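PDB 3I0N: DNA repair and telomere maintenance protein nbs1 from Schizosaccharomyces pombe, which serves as the phosphoprotein-binding adaptor subunit of the MRN complex, which repairs DNA double-strand breaks by homologous recombination and maintains telomeres. Local coordinates for residues Asp269-Asn274 and Glu287-Leu292; Gly63-Phe68 and Ala111-Met116; Met153-Gly158 and Ile175-Tyr180; Ser225-Ser230 and Asn305-Ile310. All coordinates share one frame; numbering follows the deposited sequence.

Interaction 1 of 4, residues Asp269-Asn274 and Glu287-Leu292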
# COMPACT_ATOMS: atom_id res chain seq x y z
N ASP A 269 20.35 26.71 -3.96
CA ASP A 269 19.81 27.18 -5.24
C ASP A 269 18.42 27.79 -5.07
O ASP A 269 18.12 28.81 -5.68
CB ASP A 269 19.77 26.05 -6.26
CG ASP A 269 21.16 25.55 -6.62
OD1 ASP A 269 21.91 26.30 -7.27
OD2 ASP A 269 21.49 24.40 -6.25
N PHE A 270 17.58 27.15 -4.26
CA PHE A 270 16.25 27.65 -3.94
C PHE A 270 15.79 27.15 -2.57
O PHE A 270 16.35 26.20 -2.02
CB PHE A 270 15.22 27.28 -5.03
CG PHE A 270 15.04 25.79 -5.25
CD1 PHE A 270 14.07 25.08 -4.55
CD2 PHE A 270 15.79 25.12 -6.20
CE1 PHE A 270 13.88 23.71 -4.76
CE2 PHE A 270 15.61 23.74 -6.42
CZ PHE A 270 14.65 23.04 -5.70
N VAL A 271 14.75 27.79 -2.04
CA VAL A 271 14.24 27.46 -0.71
C VAL A 271 12.86 26.85 -0.84
O VAL A 271 12.02 27.33 -1.61
CB VAL A 271 14.19 28.73 0.20
CG1 VAL A 271 13.39 28.47 1.48
CG2 VAL A 271 15.60 29.19 0.55
N VAL A 272 12.62 25.78 -0.08
CA VAL A 272 11.31 25.17 -0.02
C VAL A 272 10.67 25.50 1.32
O VAL A 272 11.18 25.14 2.39
CB VAL A 272 11.35 23.64 -0.25
CG1 VAL A 272 9.96 23.05 -0.10
CG2 VAL A 272 11.91 23.32 -1.62
N LEU A 273 9.55 26.21 1.24
CA LEU A 273 8.82 26.67 2.41
C LEU A 273 7.56 25.86 2.61
O LEU A 273 7.02 25.29 1.66
CB LEU A 273 8.45 28.15 2.25
CG LEU A 273 9.57 29.19 2.18
CD1 LEU A 273 8.98 30.54 1.81
CD2 LEU A 273 10.33 29.29 3.50
N ASN A 274 7.10 25.81 3.86
CA ASN A 274 5.80 25.23 4.17
C ASN A 274 4.69 26.17 3.74
O ASN A 274 4.94 27.36 3.49
CB ASN A 274 5.67 24.95 5.67
CG ASN A 274 6.68 23.94 6.18
OD1 ASN A 274 7.05 23.96 7.35
ND2 ASN A 274 7.14 23.05 5.29
N GLU A 287 15.84 38.10 0.14
CA GLU A 287 15.74 38.90 -1.07
C GLU A 287 16.18 38.21 -2.37
O GLU A 287 15.46 38.23 -3.37
CB GLU A 287 16.50 40.22 -0.89
CG GLU A 287 15.91 41.11 0.19
CD GLU A 287 16.92 42.07 0.80
OE1 GLU A 287 16.54 42.79 1.75
OE2 GLU A 287 18.09 42.10 0.36
N GLY A 288 17.36 37.58 -2.34
CA GLY A 288 17.97 37.05 -3.55
C GLY A 288 17.47 35.70 -4.06
O GLY A 288 17.65 35.40 -5.25
N ILE A 289 16.84 34.90 -3.20
CA ILE A 289 16.62 33.48 -3.51
C ILE A 289 15.18 33.01 -3.75
O ILE A 289 14.23 33.45 -3.09
CB ILE A 289 17.34 32.57 -2.46
CG1 ILE A 289 17.56 31.15 -3.02
CG2 ILE A 289 16.58 32.56 -1.11
CD1 ILE A 289 18.51 30.32 -2.20
N PHE A 290 15.04 32.10 -4.71
CA PHE A 290 13.77 31.50 -5.11
C PHE A 290 13.12 30.69 -3.98
O PHE A 290 13.76 29.82 -3.38
CB PHE A 290 13.99 30.65 -6.37
CG PHE A 290 12.74 30.04 -6.95
CD1 PHE A 290 11.56 30.77 -7.05
CD2 PHE A 290 12.75 28.74 -7.43
CE1 PHE A 290 10.41 30.20 -7.59
CE2 PHE A 290 11.61 28.16 -7.98
CZ PHE A 290 10.43 28.90 -8.06
N CYS A 291 11.87 31.03 -3.67
CA CYS A 291 11.11 30.36 -2.62
C CYS A 291 9.81 29.78 -3.18
O CYS A 291 9.07 30.47 -3.90
CB CYS A 291 10.78 31.33 -1.48
SG CYS A 291 12.21 31.97 -0.57
N LEU A 292 9.53 28.52 -2.85
CA LEU A 292 8.29 27.85 -3.27
C LEU A 292 7.84 26.73 -2.34
O LEU A 292 8.59 26.27 -1.47
CB LEU A 292 8.39 27.33 -4.71
CG LEU A 292 9.57 26.53 -5.27
CD1 LEU A 292 10.20 25.55 -4.28
CD2 LEU A 292 9.12 25.79 -6.51
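I289 reaches across to the chain leading into F270 where parallel strands 270-272 and 290-292 begin to pair in the second BRCT repeat. Its two branches part at CB. CG1, anti to the backbone N (chi1 -159°), lies 3.6 Å from D269 O and touches F270 CA; CD1 continues along the D269 carbonyl; CG2 turns instead to V271, meeting its CG2 at 3.9 Å, the side chains crossing at about a right angle. With only an alanine here, a gap is likely to open beside the D269 carbonyl, and V271 CG2 would lose its apolar neighbour. V271 donates from N to F290 O over 2.6 Å and accepts at O from L292 N over 3.0 Å, and L273 N closes the ladder on L292 O at 2.9 Å. On the face bearing F270, V272 and L292, the leucine's CD1 bridges V272 CG2 and the F270 ring; on the other, C291 SG packs on V271 CB at 3.9 Å. Strand 230-233 borders 270-272 on its other side, and 290-292 is outermost in the sheet. The hydrogen bonds across the pair run between backbones, so they fix the parallel register whatever the side chains, which add apolar contacts on both faces.

Interaction 2 of 4, residues Gly63-Phe68 and Ala111-Met116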
# COMPACT_ATOMS: atom_id res chain seq x y z
N GLY A 63 4.79 -8.06 6.91
CA GLY A 63 4.24 -8.80 5.77
C GLY A 63 3.83 -10.21 6.16
O GLY A 63 3.61 -11.06 5.30
N GLY A 64 3.75 -10.46 7.47
CA GLY A 64 3.43 -11.78 8.00
C GLY A 64 1.97 -12.16 7.81
O GLY A 64 1.10 -11.29 7.80
N PRO A 65 1.69 -13.46 7.68
CA PRO A 65 0.33 -13.87 7.34
C PRO A 65 -0.62 -13.90 8.54
O PRO A 65 -0.18 -14.02 9.69
CB PRO A 65 0.53 -15.28 6.78
CG PRO A 65 1.74 -15.80 7.45
CD PRO A 65 2.58 -14.61 7.91
N CYS A 66 -1.91 -13.79 8.26
CA CYS A 66 -2.93 -14.08 9.25
C CYS A 66 -2.76 -15.50 9.76
O CYS A 66 -2.37 -16.40 9.01
CB CYS A 66 -4.32 -13.96 8.63
SG CYS A 66 -4.80 -12.28 8.29
N GLU A 67 -3.06 -15.69 11.04
CA GLU A 67 -3.00 -17.01 11.64
C GLU A 67 -3.99 -17.94 10.95
O GLU A 67 -5.15 -17.59 10.74
CB GLU A 67 -3.27 -16.93 13.14
CG GLU A 67 -2.98 -18.22 13.89
CD GLU A 67 -2.84 -18.03 15.39
OE1 GLU A 67 -2.92 -19.03 16.13
OE2 GLU A 67 -2.66 -16.88 15.85
N PHE A 68 -3.50 -19.11 10.58
CA PHE A 68 -4.27 -20.11 9.87
C PHE A 68 -4.34 -21.31 10.81
O PHE A 68 -3.32 -21.93 11.14
CB PHE A 68 -3.54 -20.45 8.56
CG PHE A 68 -4.37 -21.21 7.54
CD1 PHE A 68 -4.58 -20.67 6.27
CD2 PHE A 68 -4.89 -22.47 7.82
CE1 PHE A 68 -5.32 -21.38 5.30
CE2 PHE A 68 -5.63 -23.17 6.87
CZ PHE A 68 -5.84 -22.62 5.60
N ALA A 111 -1.98 -24.03 0.68
CA ALA A 111 -2.29 -22.67 1.08
C ALA A 111 -1.02 -21.82 1.02
O ALA A 111 0.04 -22.23 1.50
CB ALA A 111 -2.88 -22.65 2.48
N TYR A 112 -1.13 -20.64 0.41
CA TYR A 112 -0.02 -19.70 0.39
C TYR A 112 -0.46 -18.26 0.67
O TYR A 112 -1.55 -17.84 0.28
CB TYR A 112 0.81 -19.80 -0.90
CG TYR A 112 0.09 -19.48 -2.20
CD1 TYR A 112 0.25 -18.23 -2.82
CD2 TYR A 112 -0.72 -20.43 -2.83
CE1 TYR A 112 -0.39 -17.94 -4.03
CE2 TYR A 112 -1.36 -20.15 -4.05
CZ TYR A 112 -1.19 -18.91 -4.63
OH TYR A 112 -1.82 -18.62 -5.82
N TRP A 113 0.40 -17.52 1.36
CA TRP A 113 0.12 -16.14 1.70
C TRP A 113 0.55 -15.21 0.58
O TRP A 113 1.72 -15.16 0.24
CB TRP A 113 0.82 -15.75 3.00
CG TRP A 113 0.55 -14.34 3.40
CD1 TRP A 113 1.39 -13.27 3.26
CD2 TRP A 113 -0.67 -13.82 3.97
NE1 TRP A 113 0.79 -12.13 3.74
CE2 TRP A 113 -0.48 -12.43 4.17
CE3 TRP A 113 -1.89 -14.40 4.36
CZ2 TRP A 113 -1.46 -11.61 4.73
CZ3 TRP A 113 -2.87 -13.58 4.92
CH2 TRP A 113 -2.65 -12.20 5.10
N ARG A 114 -0.41 -14.49 0.00
CA ARG A 114 -0.11 -13.46 -0.99
C ARG A 114 -0.15 -12.08 -0.33
O ARG A 114 -1.20 -11.65 0.18
CB ARG A 114 -1.08 -13.53 -2.16
CG ARG A 114 -0.81 -12.50 -3.24
CD ARG A 114 -1.71 -12.68 -4.46
NE ARG A 114 -1.51 -11.60 -5.42
CZ ARG A 114 -0.61 -11.61 -6.41
NH1 ARG A 114 0.19 -12.66 -6.60
NH2 ARG A 114 -0.52 -10.56 -7.23
N SER A 115 1.00 -11.41 -0.33
CA SER A 115 1.17 -10.13 0.35
C SER A 115 0.18 -9.09 -0.14
O SER A 115 0.03 -8.88 -1.35
CB SER A 115 2.59 -9.59 0.12
OG SER A 115 3.56 -10.43 0.70
N MET A 116 -0.50 -8.45 0.81
CA MET A 116 -1.26 -7.24 0.56
C MET A 116 -1.36 -6.41 1.84
O MET A 116 -2.08 -6.78 2.77
CB MET A 116 -2.65 -7.55 0.00
CG MET A 116 -3.23 -6.40 -0.78
SD MET A 116 -4.81 -6.71 -1.54
CE MET A 116 -5.08 -5.15 -2.37
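In the FHA beta sandwich, a CH-pi contact between the two sheets joins P65 to W113: a proline laid on the face of an indole. P65 CA stands 3.5 Å from the centroid of the six-membered ring, only 14° off its normal, while CB of the same proline rests on the junction of the two rings, 3.4 Å from W113 CD2. The indole reaches the proline with CG anti to the backbone N (chi1 -179°). Further along the same face, C66 N sits toward the rim, 3.5 Å from W113 CZ3. C66 SG adds an oblique sulfur-aromatic contact, lying 3.8 Å from W113 CH2. At the pyrrole end G63 O approaches W113 NE1 to 3.4 Å. Two residues back along the strand, A111 CB touches F68 CE1 at 3.9 Å, a separate, smaller apolar contact. W2, on strand 2-6, packs edge-to-face with both W113 and F68 and donates its indole N-H to C66 O. The loop carrying P65, between strands 48-52 and 68-69 of the four-stranded mixed sheet, is in this way laid against strand 109-113, an outermost strand of the three-stranded antiparallel sheet.

Interaction 3 of 4, residues Met153-Gly158 and Ile175-Tyr180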
# COMPACT_ATOMS: atom_id res chain seq x y z
N MET A 153 -4.68 6.94 -1.85
CA MET A 153 -4.60 8.39 -1.96
C MET A 153 -5.89 9.07 -1.50
O MET A 153 -6.99 8.52 -1.66
CB MET A 153 -4.24 8.83 -3.38
CG MET A 153 -5.31 8.57 -4.44
SD MET A 153 -4.91 9.29 -6.05
CE MET A 153 -5.25 11.04 -5.78
N ASN A 154 -5.74 10.25 -0.93
CA ASN A 154 -6.87 11.11 -0.64
C ASN A 154 -7.38 11.67 -1.97
O ASN A 154 -6.70 12.49 -2.61
CB ASN A 154 -6.43 12.24 0.30
CG ASN A 154 -7.58 13.10 0.79
OD1 ASN A 154 -8.75 12.69 0.77
ND2 ASN A 154 -7.26 14.30 1.26
N ARG A 155 -8.54 11.18 -2.41
CA ARG A 155 -9.15 11.66 -3.66
C ARG A 155 -10.18 12.72 -3.32
O ARG A 155 -11.39 12.52 -3.47
CB ARG A 155 -9.75 10.51 -4.49
CG ARG A 155 -10.85 9.71 -3.81
CD ARG A 155 -11.58 8.79 -4.78
NE ARG A 155 -12.56 9.51 -5.59
CZ ARG A 155 -13.72 9.00 -6.02
NH1 ARG A 155 -14.07 7.76 -5.69
NH2 ARG A 155 -14.53 9.74 -6.76
N GLN A 156 -9.68 13.85 -2.84
CA GLN A 156 -10.54 14.96 -2.46
C GLN A 156 -11.18 15.55 -3.70
O GLN A 156 -12.20 16.24 -3.61
CB GLN A 156 -9.73 16.00 -1.70
CG GLN A 156 -10.53 16.81 -0.70
CD GLN A 156 -9.76 17.10 0.57
OE1 GLN A 156 -9.34 16.17 1.28
NE2 GLN A 156 -9.56 18.38 0.87
N ALA A 157 -10.59 15.26 -4.87
CA ALA A 157 -11.05 15.73 -6.19
C ALA A 157 -11.37 17.22 -6.21
O ALA A 157 -12.30 17.65 -6.91
CB ALA A 157 -12.24 14.89 -6.69
N GLY A 158 -10.60 18.00 -5.46
CA GLY A 158 -10.83 19.44 -5.36
C GLY A 158 -9.59 20.26 -5.07
O GLY A 158 -9.68 21.47 -4.89
N ILE A 175 -0.79 2.97 -6.56
CA ILE A 175 -1.72 3.86 -5.90
C ILE A 175 -3.16 3.46 -6.22
O ILE A 175 -3.49 3.18 -7.37
CB ILE A 175 -1.46 5.34 -6.27
CG1 ILE A 175 -0.06 5.76 -5.80
CG2 ILE A 175 -2.53 6.27 -5.67
CD1 ILE A 175 0.41 7.08 -6.39
N ILE A 176 -3.99 3.41 -5.18
CA ILE A 176 -5.42 3.11 -5.31
C ILE A 176 -6.24 4.19 -4.59
O ILE A 176 -5.66 5.11 -4.02
CB ILE A 176 -5.78 1.71 -4.77
CG1 ILE A 176 -5.38 1.57 -3.29
CG2 ILE A 176 -5.16 0.61 -5.65
CD1 ILE A 176 -5.84 0.27 -2.61
N ASP A 177 -7.57 4.08 -4.63
CA ASP A 177 -8.42 5.04 -3.94
C ASP A 177 -9.68 4.40 -3.33
O ASP A 177 -9.83 3.18 -3.32
CB ASP A 177 -8.77 6.22 -4.87
CG ASP A 177 -9.61 5.79 -6.08
OD1 ASP A 177 -10.32 4.76 -6.00
OD2 ASP A 177 -9.58 6.50 -7.10
N ASP A 178 -10.55 5.27 -2.81
CA ASP A 178 -11.87 4.93 -2.26
C ASP A 178 -12.66 3.85 -3.00
O ASP A 178 -13.15 2.90 -2.39
CB ASP A 178 -12.75 6.20 -2.21
CG ASP A 178 -12.78 6.84 -0.84
OD1 ASP A 178 -12.66 6.12 0.18
OD2 ASP A 178 -12.93 8.08 -0.77
N SER A 179 -12.81 4.04 -4.31
CA SER A 179 -13.66 3.17 -5.12
C SER A 179 -13.15 1.75 -5.19
O SER A 179 -13.95 0.81 -5.17
CB SER A 179 -13.90 3.76 -6.52
OG SER A 179 -12.69 4.14 -7.15
N TYR A 180 -11.82 1.58 -5.25
CA TYR A 180 -11.23 0.24 -5.25
C TYR A 180 -11.55 -0.51 -3.95
O TYR A 180 -11.85 -1.70 -3.98
CB TYR A 180 -9.71 0.27 -5.48
CG TYR A 180 -9.08 -1.12 -5.47
CD1 TYR A 180 -9.06 -1.91 -6.63
CD2 TYR A 180 -8.55 -1.65 -4.31
CE1 TYR A 180 -8.50 -3.18 -6.62
CE2 TYR A 180 -7.99 -2.93 -4.29
CZ TYR A 180 -7.97 -3.68 -5.44
OH TYR A 180 -7.42 -4.94 -5.41
O HOH W 1 -9.50 7.73 -1.96
O HOH W 2 -11.26 10.21 -0.49
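M153 N donates to I176 O over 3.0 Å, a nearly straight bond (167°) that carries the pairing of strands 150-152 and 174-176 past the former's end. One bridging water donates to M153 O at 2.6 Å and accepts from D178 N at 2.8 Å. A second donates to D178 OD2 at 2.7 Å and accepts weakly from R155 N. D177 N-caps helix 178-186, its OD1 taking the S179 hydroxyl at 2.7 Å on the syn side and, weakly, S179 N. This is the parallel sheet of the first BRCT repeat, whose edge strand 174-176 runs straight into a helix. A leucine in place of D177 would probably leave S179 OG without its acceptor and the helix start without its N-cap bond. R155 lies over this turn through its aliphatic part: CD meets D177 CB and D178 CB at 3.8 Å, and the bend at chi3 (-79°) swings NH1 toward S179 CB. Its charge lies near that of D177, but OD2 is beyond salt-bridge distance and well out of the guanidinium plane. Deeper in, M153 CG packs against I175 CG2 at 3.8 Å, the side chains roughly perpendicular, and T165 of helix 163-169 touches both.

Interaction 4 of 4, residues Ser225-Ser230 and Asn305-Ile310; sequences SLEGFS and NSRELI
E227 O is gripped by two nitrogens of one guanidinium: R307 NH1 reaches it at 2.8 Å and R307 NH2 at 3.1 Å. The acceptor belongs to a type II beta turn, L226 to F229, that leads into strand 230-233 of the second BRCT repeat, while the arginine comes from helix 306-310. NH1 has a further partner in S225 O at 3.0 Å. Both oxygens lie close to the guanidinium plane, although NH1 itself stands above the carbonyl plane of S225, 43° out of it. The bend of the arginine chain at chi3 (83°) brings its end back to the turn, and three bonds then hold the flat group against rotation. One of its faces is covered by F229, whose CE2 lies over its centre, 3.8 Å from R307 CZ; ring and guanidinium planes are inclined by 55°. On the inner side of the helix, I310 continues the contact in apolar form, putting CG2 over a face of the F229 ring. L297 of helix 294-297 touches both L226 and I310, so this part of the contact faces the body of the repeat. There L226 CD2 meets I310 CD1 at 3.7 Å.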
# COMPACT_ATOMS: atom_id res chain seq x y z
N SER A 225 15.80 13.90 -11.67
CA SER A 225 15.57 14.99 -12.62
C SER A 225 16.20 16.31 -12.16
O SER A 225 16.56 17.13 -12.99
CB SER A 225 14.07 15.16 -12.91
OG SER A 225 13.33 15.38 -11.72
N LEU A 226 16.36 16.50 -10.85
CA LEU A 226 16.90 17.74 -10.30
C LEU A 226 18.24 17.60 -9.58
O LEU A 226 18.59 18.45 -8.75
CB LEU A 226 15.90 18.41 -9.36
CG LEU A 226 14.56 18.87 -9.93
CD1 LEU A 226 13.75 19.55 -8.84
CD2 LEU A 226 14.79 19.80 -11.12
N GLU A 227 18.98 16.53 -9.88
CA GLU A 227 20.29 16.33 -9.27
C GLU A 227 21.28 17.39 -9.74
O GLU A 227 21.29 17.79 -10.91
CB GLU A 227 20.81 14.91 -9.52
CG GLU A 227 21.08 14.60 -10.99
CD GLU A 227 21.76 13.26 -11.21
OE1 GLU A 227 21.94 12.49 -10.25
OE2 GLU A 227 22.10 12.98 -12.38
N GLY A 228 22.12 17.85 -8.81
CA GLY A 228 22.99 19.00 -9.05
C GLY A 228 22.50 20.19 -8.24
O GLY A 228 23.31 20.94 -7.69
N PHE A 229 21.17 20.35 -8.15
CA PHE A 229 20.55 21.42 -7.37
C PHE A 229 20.53 21.10 -5.88
O PHE A 229 20.37 19.95 -5.49
CB PHE A 229 19.12 21.70 -7.85
CG PHE A 229 19.04 22.28 -9.23
CD1 PHE A 229 19.16 23.66 -9.43
CD2 PHE A 229 18.84 21.46 -10.33
CE1 PHE A 229 19.09 24.20 -10.72
CE2 PHE A 229 18.77 22.00 -11.62
CZ PHE A 229 18.89 23.38 -11.81
N SER A 230 20.71 22.13 -5.06
CA SER A 230 20.52 22.00 -3.62
C SER A 230 19.39 22.92 -3.17
O SER A 230 19.08 23.91 -3.84
CB SER A 230 21.81 22.30 -2.86
OG SER A 230 22.15 23.67 -2.95
N ASN A 305 10.15 20.28 -18.96
CA ASN A 305 11.39 21.05 -18.85
C ASN A 305 11.67 21.56 -17.43
O ASN A 305 11.96 22.74 -17.23
CB ASN A 305 11.36 22.22 -19.85
CG ASN A 305 10.07 23.03 -19.78
OD1 ASN A 305 9.09 22.63 -19.15
ND2 ASN A 305 10.06 24.18 -20.46
N SER A 306 11.61 20.65 -16.47
CA SER A 306 11.74 20.98 -15.05
C SER A 306 13.06 21.65 -14.67
O SER A 306 13.06 22.60 -13.88
CB SER A 306 11.54 19.74 -14.18
OG SER A 306 10.23 19.22 -14.36
N ARG A 307 14.16 21.15 -15.22
CA ARG A 307 15.49 21.67 -14.91
C ARG A 307 15.64 23.13 -15.34
O ARG A 307 16.07 23.97 -14.55
CB ARG A 307 16.59 20.83 -15.57
CG ARG A 307 16.92 19.57 -14.80
CD ARG A 307 18.12 18.83 -15.39
NE ARG A 307 19.40 19.36 -14.94
CZ ARG A 307 19.97 19.08 -13.76
NH1 ARG A 307 19.37 18.28 -12.88
NH2 ARG A 307 21.15 19.61 -13.47
N GLU A 308 15.29 23.41 -16.60
CA GLU A 308 15.44 24.75 -17.15
C GLU A 308 14.47 25.72 -16.49
O GLU A 308 14.84 26.84 -16.15
CB GLU A 308 15.23 24.75 -18.67
CG GLU A 308 15.80 26.00 -19.34
CD GLU A 308 15.14 26.33 -20.67
OE1 GLU A 308 14.11 25.70 -21.01
OE2 GLU A 308 15.66 27.22 -21.37
N LEU A 309 13.23 25.27 -16.29
CA LEU A 309 12.16 26.07 -15.68
C LEU A 309 12.57 26.59 -14.30
O LEU A 309 12.25 27.73 -13.93
CB LEU A 309 10.89 25.23 -15.58
CG LEU A 309 9.55 25.93 -15.74
CD1 LEU A 309 8.64 25.16 -16.69
CD2 LEU A 309 8.89 26.12 -14.38
N ILE A 310 13.29 25.76 -13.56
CA ILE A 310 13.85 26.13 -12.27
C ILE A 310 15.05 27.08 -12.44
O ILE A 310 15.13 28.10 -11.76
CB ILE A 310 14.17 24.87 -11.42
CG1 ILE A 310 12.87 24.32 -10.83
CG2 ILE A 310 15.17 25.18 -10.30
CD1 ILE A 310 12.96 22.92 -10.31

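From the N terminus, interaction 2 comes first, closing a loop of 42 residues and joining the two sheets of the FHA sandwich, just before the chain enters strand 118-120 of the first BRCT repeat. Interaction 3 follows in series, closing 16 residues that hold helix 163-169 at the edge of that repeat's sheet; it touches interaction 2 where M116 CE packs on Y180 OH. Interaction 4 closes the longest loop, 74 residues, tying the entry to the second repeat to helix 306-310. Interaction 1 falls entirely within that span and closes 12 residues holding helix 275-279. The two meet through D269 OD2, 2.7 Å from S230 N, and through F270 CD2 packed on I310 CG2.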